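Local structure of ribose-phosphate pyrophosphokinase (4TWB) at residues L82-P87 and V116-L121; I112-G117 and S133-E138; P159-P164 and E177-P182. The protein catalyses the transfer of the pyrophosphoryl group from ATP to the 1-hydroxyl of ribose 5-phosphate, giving phosphoribosyl diphosphate and AMP, as a magnesium-dependent homodimer. One frame throughout, in Å; residues are numbered along the deposited sequence.

Contact 1 (L82-P87 and V116-L121); sequences LTAIVP and VGVNTL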
loop_
_atom_site.group_PDB
_atom_site.type_symbol
_atom_site.label_atom_id
_atom_site.label_comp_id
_atom_site.label_asym_id
_atom_site.label_seq_id
_atom_site.Cartn_x
_atom_site.Cartn_y
_atom_site.Cartn_z
ATOM N N LEU A 82 -16.849 -8.489 -12.385
ATOM C CA LEU A 82 -15.853 -8.686 -11.348
ATOM C C LEU A 82 -16.559 -8.675 -10.003
ATOM O O LEU A 82 -17.215 -7.691 -9.641
ATOM C CB LEU A 82 -14.789 -7.585 -11.378
ATOM C CG LEU A 82 -13.378 -7.982 -10.938
ATOM C CD1 LEU A 82 -12.763 -6.843 -10.141
ATOM C CD2 LEU A 82 -13.345 -9.284 -10.137
ATOM N N THR A 83 -16.425 -9.782 -9.277
ATOM C CA THR A 83 -16.877 -9.856 -7.899
ATOM C C THR A 83 -15.655 -9.986 -7.016
ATOM O O THR A 83 -14.898 -10.960 -7.106
ATOM C CB THR A 83 -17.802 -11.051 -7.664
ATOM O OG1 THR A 83 -19.044 -10.836 -8.349
ATOM C CG2 THR A 83 -18.063 -11.221 -6.181
ATOM N N ALA A 84 -15.451 -8.988 -6.165
ATOM C CA ALA A 84 -14.305 -8.996 -5.272
ATOM C C ALA A 84 -14.710 -9.515 -3.916
ATOM O O ALA A 84 -15.498 -8.885 -3.212
ATOM C CB ALA A 84 -13.723 -7.601 -5.151
ATOM N N ILE A 85 -14.178 -10.672 -3.563
ATOM C CA ILE A 85 -14.401 -11.250 -2.250
ATOM C C ILE A 85 -13.214 -10.870 -1.386
ATOM O O ILE A 85 -12.120 -11.422 -1.519
ATOM C CB ILE A 85 -14.539 -12.788 -2.317
ATOM C CG1 ILE A 85 -15.791 -13.187 -3.103
ATOM C CG2 ILE A 85 -14.574 -13.395 -0.911
ATOM C CD1 ILE A 85 -15.739 -14.625 -3.590
ATOM N N VAL A 86 -13.411 -9.886 -0.529
ATOM C CA VAL A 86 -12.349 -9.466 0.363
ATOM C C VAL A 86 -12.787 -9.747 1.787
ATOM O O VAL A 86 -13.569 -8.986 2.369
ATOM C CB VAL A 86 -11.921 -7.993 0.072
ATOM C CG1 VAL A 86 -12.883 -7.350 -0.898
ATOM C CG2 VAL A 86 -11.747 -7.163 1.345
ATOM N N PRO A 87 -12.346 -10.897 2.321
ATOM C CA PRO A 87 -12.757 -11.398 3.636
ATOM C C PRO A 87 -12.557 -10.364 4.744
ATOM O O PRO A 87 -13.505 -10.022 5.447
ATOM C CB PRO A 87 -11.860 -12.627 3.840
ATOM C CG PRO A 87 -11.615 -13.127 2.454
ATOM C CD PRO A 87 -11.525 -11.880 1.592
ATOM N N VAL A 116 -11.540 1.223 -11.162
ATOM C CA VAL A 116 -10.734 -0.003 -11.037
ATOM C C VAL A 116 -11.510 -1.251 -11.440
ATOM O O VAL A 116 -10.912 -2.269 -11.793
ATOM C CB VAL A 116 -10.113 -0.184 -9.619
ATOM C CG1 VAL A 116 -10.140 -1.631 -9.187
ATOM C CG2 VAL A 116 -8.693 0.344 -9.562
ATOM N N GLY A 117 -12.840 -1.171 -11.381
ATOM C CA GLY A 117 -13.702 -2.143 -12.049
ATOM C C GLY A 117 -14.432 -3.223 -11.253
ATOM O O GLY A 117 -14.971 -4.162 -11.848
ATOM N N VAL A 118 -14.454 -3.117 -9.924
ATOM C CA VAL A 118 -15.192 -4.081 -9.106
ATOM C C VAL A 118 -16.699 -3.811 -9.192
ATOM O O VAL A 118 -17.176 -2.706 -8.906
ATOM C CB VAL A 118 -14.737 -4.058 -7.632
ATOM C CG1 VAL A 118 -15.556 -5.022 -6.827
ATOM C CG2 VAL A 118 -13.269 -4.411 -7.519
ATOM N N ASN A 119 -17.446 -4.832 -9.594
ATOM C CA ASN A 119 -18.888 -4.700 -9.759
ATOM C C ASN A 119 -19.614 -5.034 -8.467
ATOM O O ASN A 119 -20.507 -4.308 -8.017
ATOM C CB ASN A 119 -19.383 -5.636 -10.862
ATOM C CG ASN A 119 -18.848 -5.265 -12.227
ATOM O OD1 ASN A 119 -18.156 -6.054 -12.881
ATOM N ND2 ASN A 119 -19.158 -4.054 -12.663
ATOM N N THR A 120 -19.213 -6.149 -7.871
ATOM C CA THR A 120 -19.836 -6.636 -6.659
ATOM C C THR A 120 -18.769 -6.849 -5.614
ATOM O O THR A 120 -17.756 -7.500 -5.880
ATOM C CB THR A 120 -20.593 -7.957 -6.915
ATOM O OG1 THR A 120 -21.888 -7.669 -7.459
ATOM C CG2 THR A 120 -20.770 -8.732 -5.629
ATOM N N LEU A 121 -19.010 -6.297 -4.426
ATOM C CA LEU A 121 -18.099 -6.430 -3.285
ATOM C C LEU A 121 -18.667 -7.333 -2.185
ATOM O O LEU A 121 -19.783 -7.111 -1.701
ATOM C CB LEU A 121 -17.781 -5.043 -2.732
ATOM C CG LEU A 121 -17.039 -4.916 -1.407
ATOM C CD1 LEU A 121 -15.716 -5.629 -1.469
ATOM C CD2 LEU A 121 -16.825 -3.446 -1.083
#
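The carbonyl oxygen of L82 is gripped by two successive backbone donors: N119 N at 2.9 Å, tilted from the carbonyl plane, and T120 N at 3.1 Å, in that plane. N119 also reaches back to L82 with its side chain: CG stands beside its own backbone N (chi1 -65°), and OD1 takes the L82 N-H on a lone pair at 2.8 Å in a nearly straight bond (171°). Two residues further along the strand, A84 N binds T120 O at 2.8 Å. These bonds start the parallel pairing of strands 81-86 and 120-124, with T83 beside T120 and A84 beside L121. T83 and T120 lie side by side and point the same way, their CG2 methyls 3.7 Å apart. On the face of A84 and L121, V118 divides its two branches: CG1 meets A84 CB, while CG2 meets L82 CD1, each at 3.6 Å. Helix 60-76 also packs on L82 through A71 and I74. The strands are the first and last elements of a beta-alpha-beta unit whose helix is 105-114. The amide oxygen of N119 in effect replaces a main-chain acceptor, so both the N-H and the C=O of L82 are satisfied where the pairing begins.

Contact 2 (I112-G117 and S133-E138); sequences ILSEVG and SYFKGE
S114, in the last turn of helix 105-114, meets the loop 133-138 through its hydroxyl. Its OG stands beside the backbone N and anti to the carbonyl carbon (chi1 -59°), and accepts a weak hydrogen bond from K136 N at 3.3 Å; the N-H points well at the oxygen (164°), so length rather than direction makes the bond weak. The same oxygen lies 3.5 Å from F135 CD1 and 3.6 Å from F135 CE1, approaching the ring obliquely. K136 adds its CB, 3.7 Å from S114 OG, while its ammonium end leads away from the helix.

F135 carries the apolar half. Its CG is anti to the backbone N (chi1 178°), and the end of the side chain comes nearer the helix; CE1 lies 4.1 Å from L113 CB. G137 N sits 3.4 Å above one face of the ring, offset toward the rim, so the loop folds back over its own phenylalanine. L110 and V118 also touch the ring, placing F135 between helix 105-114 and the connection to strand 120-124.

That helix ends in a Schellman motif with G117, at positive phi, as C-prime residue; G117 N bonds S114 O at 3.1 Å. The same helix end meets the second subunit, where I112 packs on I112 of that chain and V116 on its T108. S114 therefore serves the helix end with its carbonyl and the loop with its hydroxyl. Across the contact the chemistry is light: one weak bond beside an aromatic ring, with F135 supplying most of the loop's buried surface here, so the loop is held to the helix mainly by packing.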
loop_
_atom_site.group_PDB
_atom_site.type_symbol
_atom_site.label_atom_id
_atom_site.label_comp_id
_atom_site.label_asym_id
_atom_site.label_seq_id
_atom_site.Cartn_x
_atom_site.Cartn_y
_atom_site.Cartn_z
ATOM N N ILE A 112 -12.222 3.836 -4.651
ATOM C CA ILE A 112 -11.172 3.295 -5.500
ATOM C C ILE A 112 -11.548 1.960 -6.113
ATOM O O ILE A 112 -11.130 1.666 -7.225
ATOM C CB ILE A 112 -9.844 3.116 -4.730
ATOM C CG1 ILE A 112 -9.190 4.476 -4.464
ATOM C CG2 ILE A 112 -8.882 2.203 -5.493
ATOM C CD1 ILE A 112 -7.811 4.386 -3.847
ATOM N N LEU A 113 -12.304 1.142 -5.381
ATOM C CA LEU A 113 -12.706 -0.174 -5.881
ATOM C C LEU A 113 -13.759 -0.109 -6.987
ATOM O O LEU A 113 -13.824 -1.005 -7.821
ATOM C CB LEU A 113 -13.222 -1.057 -4.747
ATOM C CG LEU A 113 -12.200 -1.629 -3.769
ATOM C CD1 LEU A 113 -12.910 -2.219 -2.558
ATOM C CD2 LEU A 113 -11.358 -2.692 -4.440
ATOM N N SER A 114 -14.597 0.927 -6.978
ATOM C CA SER A 114 -15.603 1.117 -8.032
ATOM C C SER A 114 -14.909 1.483 -9.342
ATOM O O SER A 114 -15.040 0.772 -10.343
ATOM C CB SER A 114 -16.619 2.205 -7.658
ATOM O OG SER A 114 -17.314 1.903 -6.460
ATOM N N GLU A 115 -14.195 2.612 -9.327
ATOM C CA GLU A 115 -13.134 2.875 -10.294
ATOM C C GLU A 115 -12.271 1.638 -10.141
ATOM O O GLU A 115 -12.294 1.027 -9.083
ATOM C CB GLU A 115 -12.375 4.131 -9.870
ATOM C CG GLU A 115 -11.002 4.321 -10.505
ATOM C CD GLU A 115 -11.074 4.947 -11.889
ATOM O OE1 GLU A 115 -12.128 5.543 -12.218
ATOM O OE2 GLU A 115 -10.074 4.844 -12.644
ATOM N N VAL A 116 -11.540 1.223 -11.162
ATOM C CA VAL A 116 -10.734 -0.003 -11.037
ATOM C C VAL A 116 -11.510 -1.251 -11.440
ATOM O O VAL A 116 -10.912 -2.269 -11.793
ATOM C CB VAL A 116 -10.113 -0.184 -9.619
ATOM C CG1 VAL A 116 -10.140 -1.631 -9.187
ATOM C CG2 VAL A 116 -8.693 0.344 -9.562
ATOM N N GLY A 117 -12.840 -1.171 -11.381
ATOM C CA GLY A 117 -13.702 -2.143 -12.049
ATOM C C GLY A 117 -14.432 -3.223 -11.253
ATOM O O GLY A 117 -14.971 -4.162 -11.848
ATOM N N SER A 133 -21.874 1.721 2.180
ATOM C CA SER A 133 -22.759 2.496 1.316
ATOM C C SER A 133 -21.935 3.310 0.314
ATOM O O SER A 133 -22.397 3.616 -0.792
ATOM C CB SER A 133 -23.665 3.418 2.144
ATOM O OG SER A 133 -22.943 4.525 2.666
ATOM N N TYR A 134 -20.713 3.654 0.703
ATOM C CA TYR A 134 -19.825 4.431 -0.151
ATOM C C TYR A 134 -19.532 3.702 -1.455
ATOM O O TYR A 134 -19.312 4.336 -2.491
ATOM C CB TYR A 134 -18.514 4.745 0.571
ATOM C CG TYR A 134 -18.636 5.733 1.718
ATOM C CD1 TYR A 134 -19.070 7.033 1.499
ATOM C CD2 TYR A 134 -18.294 5.367 3.016
ATOM C CE1 TYR A 134 -19.168 7.942 2.547
ATOM C CE2 TYR A 134 -18.393 6.258 4.066
ATOM C CZ TYR A 134 -18.827 7.546 3.829
ATOM O OH TYR A 134 -18.921 8.431 4.882
ATOM N N PHE A 135 -19.524 2.369 -1.399
ATOM C CA PHE A 135 -19.264 1.558 -2.588
ATOM C C PHE A 135 -20.472 1.616 -3.512
ATOM O O PHE A 135 -21.608 1.411 -3.077
ATOM C CB PHE A 135 -18.955 0.118 -2.211
ATOM C CG PHE A 135 -18.712 -0.783 -3.389
ATOM C CD1 PHE A 135 -17.551 -0.675 -4.137
ATOM C CD2 PHE A 135 -19.633 -1.755 -3.736
ATOM C CE1 PHE A 135 -17.310 -1.515 -5.213
ATOM C CE2 PHE A 135 -19.406 -2.601 -4.803
ATOM C CZ PHE A 135 -18.240 -2.478 -5.546
ATOM N N LYS A 136 -20.217 1.898 -4.790
ATOM C CA LYS A 136 -21.289 2.180 -5.737
ATOM C C LYS A 136 -21.953 0.932 -6.330
ATOM O O LYS A 136 -23.153 0.940 -6.612
ATOM C CB LYS A 136 -20.807 3.144 -6.827
ATOM C CG LYS A 136 -20.613 4.568 -6.309
ATOM C CD LYS A 136 -21.836 5.021 -5.495
ATOM C CE LYS A 136 -21.550 6.265 -4.648
ATOM N NZ LYS A 136 -22.628 6.534 -3.639
ATOM N N GLY A 137 -21.185 -0.139 -6.498
ATOM C CA GLY A 137 -21.736 -1.393 -6.983
ATOM C C GLY A 137 -22.654 -2.127 -6.017
ATOM O O GLY A 137 -23.240 -1.529 -5.106
ATOM N N GLU A 138 -22.775 -3.437 -6.232
ATOM C CA GLU A 138 -23.621 -4.301 -5.412
ATOM C C GLU A 138 -22.863 -4.824 -4.190
ATOM O O GLU A 138 -21.709 -5.258 -4.296
ATOM C CB GLU A 138 -24.160 -5.482 -6.239
ATOM C CG GLU A 138 -24.936 -5.085 -7.514
ATOM C CD GLU A 138 -24.052 -4.993 -8.771
ATOM O OE1 GLU A 138 -23.531 -6.044 -9.229
ATOM O OE2 GLU A 138 -23.896 -3.869 -9.313
#

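Contact 3 (P159-P164 and E177-P182); sequences PFILAP and EEINAP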
loop_
_atom_site.group_PDB
_atom_site.type_symbol
_atom_site.label_atom_id
_atom_site.label_comp_id
_atom_site.label_asym_id
_atom_site.label_seq_id
_atom_site.Cartn_x
_atom_site.Cartn_y
_atom_site.Cartn_z
ATOM N N PRO A 159 -22.638 -22.602 27.602
ATOM C CA PRO A 159 -22.114 -21.316 27.159
ATOM C C PRO A 159 -22.958 -20.131 27.605
ATOM O O PRO A 159 -24.176 -20.156 27.521
ATOM C CB PRO A 159 -22.201 -21.420 25.630
ATOM C CG PRO A 159 -22.733 -22.797 25.327
ATOM C CD PRO A 159 -23.428 -23.247 26.546
ATOM N N PHE A 160 -22.299 -19.091 28.084
ATOM C CA PHE A 160 -22.922 -17.789 28.203
ATOM C C PHE A 160 -22.211 -16.852 27.215
ATOM O O PHE A 160 -20.987 -16.811 27.145
ATOM C CB PHE A 160 -22.811 -17.259 29.632
ATOM C CG PHE A 160 -23.515 -15.950 29.847
ATOM C CD1 PHE A 160 -24.786 -15.912 30.391
ATOM C CD2 PHE A 160 -22.909 -14.759 29.490
ATOM C CE1 PHE A 160 -25.433 -14.714 30.582
ATOM C CE2 PHE A 160 -23.551 -13.563 29.672
ATOM C CZ PHE A 160 -24.817 -13.536 30.224
ATOM N N ILE A 161 -22.970 -16.104 26.437
ATOM C CA ILE A 161 -22.365 -15.279 25.406
ATOM C C ILE A 161 -22.374 -13.799 25.757
ATOM O O ILE A 161 -23.427 -13.178 25.871
ATOM C CB ILE A 161 -22.999 -15.550 24.047
ATOM C CG1 ILE A 161 -22.431 -16.864 23.507
ATOM C CG2 ILE A 161 -22.723 -14.418 23.087
ATOM C CD1 ILE A 161 -23.365 -17.597 22.608
ATOM N N LEU A 162 -21.173 -13.252 25.936
ATOM C CA LEU A 162 -20.984 -11.903 26.461
ATOM C C LEU A 162 -20.405 -10.984 25.399
ATOM O O LEU A 162 -19.357 -11.274 24.825
ATOM C CB LEU A 162 -20.026 -11.941 27.651
ATOM C CG LEU A 162 -20.172 -10.917 28.776
ATOM C CD1 LEU A 162 -18.793 -10.589 29.300
ATOM C CD2 LEU A 162 -20.869 -9.670 28.301
ATOM N N ALA A 163 -21.091 -9.870 25.149
ATOM C CA ALA A 163 -20.634 -8.848 24.203
ATOM C C ALA A 163 -19.962 -7.693 24.951
ATOM O O ALA A 163 -20.547 -7.137 25.869
ATOM C CB ALA A 163 -21.804 -8.338 23.390
ATOM N N PRO A 164 -18.729 -7.333 24.558
ATOM C CA PRO A 164 -17.898 -6.365 25.282
ATOM C C PRO A 164 -18.487 -4.962 25.353
ATOM O O PRO A 164 -18.148 -4.217 26.272
ATOM C CB PRO A 164 -16.596 -6.352 24.481
ATOM C CG PRO A 164 -16.581 -7.647 23.770
ATOM C CD PRO A 164 -18.008 -7.928 23.427
ATOM N N GLU A 177 -28.831 -16.829 20.286
ATOM C CA GLU A 177 -30.201 -17.286 20.046
ATOM C C GLU A 177 -30.227 -18.554 19.208
ATOM O O GLU A 177 -31.086 -19.404 19.390
ATOM C CB GLU A 177 -31.076 -16.187 19.426
ATOM C CG GLU A 177 -31.460 -15.109 20.432
ATOM C CD GLU A 177 -32.438 -14.094 19.881
ATOM O OE1 GLU A 177 -32.474 -13.896 18.643
ATOM O OE2 GLU A 177 -33.168 -13.486 20.697
ATOM N N GLU A 178 -29.267 -18.700 18.308
ATOM C CA GLU A 178 -29.233 -19.876 17.449
ATOM C C GLU A 178 -28.804 -21.129 18.208
ATOM O O GLU A 178 -29.021 -22.265 17.775
ATOM C CB GLU A 178 -28.309 -19.645 16.257
ATOM C CG GLU A 178 -28.110 -20.891 15.421
ATOM C CD GLU A 178 -27.570 -20.605 14.045
ATOM O OE1 GLU A 178 -27.082 -19.469 13.806
ATOM O OE2 GLU A 178 -27.641 -21.534 13.209
ATOM N N ILE A 179 -28.195 -20.913 19.355
ATOM C CA ILE A 179 -27.631 -22.006 20.118
ATOM C C ILE A 179 -28.390 -22.086 21.456
ATOM O O ILE A 179 -28.052 -22.862 22.351
ATOM C CB ILE A 179 -26.102 -21.774 20.280
ATOM C CG1 ILE A 179 -25.360 -23.084 20.465
ATOM C CG2 ILE A 179 -25.773 -20.759 21.404
ATOM C CD1 ILE A 179 -24.026 -22.880 21.146
ATOM N N ASN A 180 -29.443 -21.276 21.548
ATOM C CA ASN A 180 -30.297 -21.150 22.736
ATOM C C ASN A 180 -29.566 -20.914 24.051
ATOM O O ASN A 180 -29.992 -21.382 25.107
ATOM C CB ASN A 180 -31.304 -22.297 22.847
ATOM C CG ASN A 180 -32.627 -21.958 22.206
ATOM O OD1 ASN A 180 -33.191 -20.884 22.440
ATOM N ND2 ASN A 180 -33.128 -22.864 21.380
ATOM N N ALA A 181 -28.476 -20.158 23.972
ATOM C CA ALA A 181 -27.704 -19.793 25.144
ATOM C C ALA A 181 -28.140 -18.422 25.658
ATOM O O ALA A 181 -28.792 -17.655 24.939
ATOM C CB ALA A 181 -26.250 -19.795 24.803
ATOM N N PRO A 182 -27.807 -18.121 26.920
ATOM C CA PRO A 182 -28.075 -16.806 27.508
ATOM C C PRO A 182 -27.035 -15.821 26.996
ATOM O O PRO A 182 -25.917 -16.230 26.692
ATOM C CB PRO A 182 -27.855 -17.041 29.009
ATOM C CG PRO A 182 -27.602 -18.511 29.173
ATOM C CD PRO A 182 -27.150 -19.026 27.874
#
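I161 N and P182 O form the polar link, a nearly straight hydrogen bond (175°) of 3.0 Å with the donor in the carbonyl plane. The same oxygen lies over one face of the F160 ring, 3.9 Å above its plane and offset toward the rim.

The F160 ring packs on P182: CG is anti to the backbone N (chi1 -176°), and the ring crosses the proline obliquely, with CD1 3.6 Å from P182 CB and CE1 close to the same carbon. On the other part of the proline ring, P182 CD rests 3.2 Å from P159 O, an oxygen that A181 CB also approaches.

The segments belong to a beta-alpha-beta unit of the phosphoribosyltransferase domain: strand 159-163, helix 169-178, then strand 183-185, which lies parallel to the first at the border of the sheet. The bond to P182 O precedes that strand directly, and I161 bonds on to S184. The weakly bonded end of helix 169-178 fits a Schellman motif, with N180 at positive phi as C-prime residue, and the chain turns back toward the sheet.

Aliphatic packing joins the strand to the turn. I161 CD1 lies 4.2 Å from both I179 CG2 and A181 CB, and I179 CD1 approaches P159 CG more loosely, at 4.4 Å. A172, I175 and A176 of the helix also pack on I161, whose side chain lies about 10 Å from that of D216, predicted to bind ribose 5-phosphate.

How the contacts relate
Contacts 1 and 2 adjoin, their centres 8 Å apart, and share V116 and G117 at the end of helix 105-114. Contact 1 pairs strands 81-86 and 120-124, while contact 2 sets the following loop against the helix between them; E138 then continues the seven-stranded mixed sheet, with probable backbone hydrogen bonds to N119 and L121. Contact 3 comes later in the chain, across the chain's centre, about 33 Å from contact 1 and 36 Å from contact 2 between centres. It belongs to the separate six-stranded parallel sheet. The three thus sample both phosphoribosyltransferase-like halves of the subunit, contacts 1 and 3 each within a beta-alpha-beta unit.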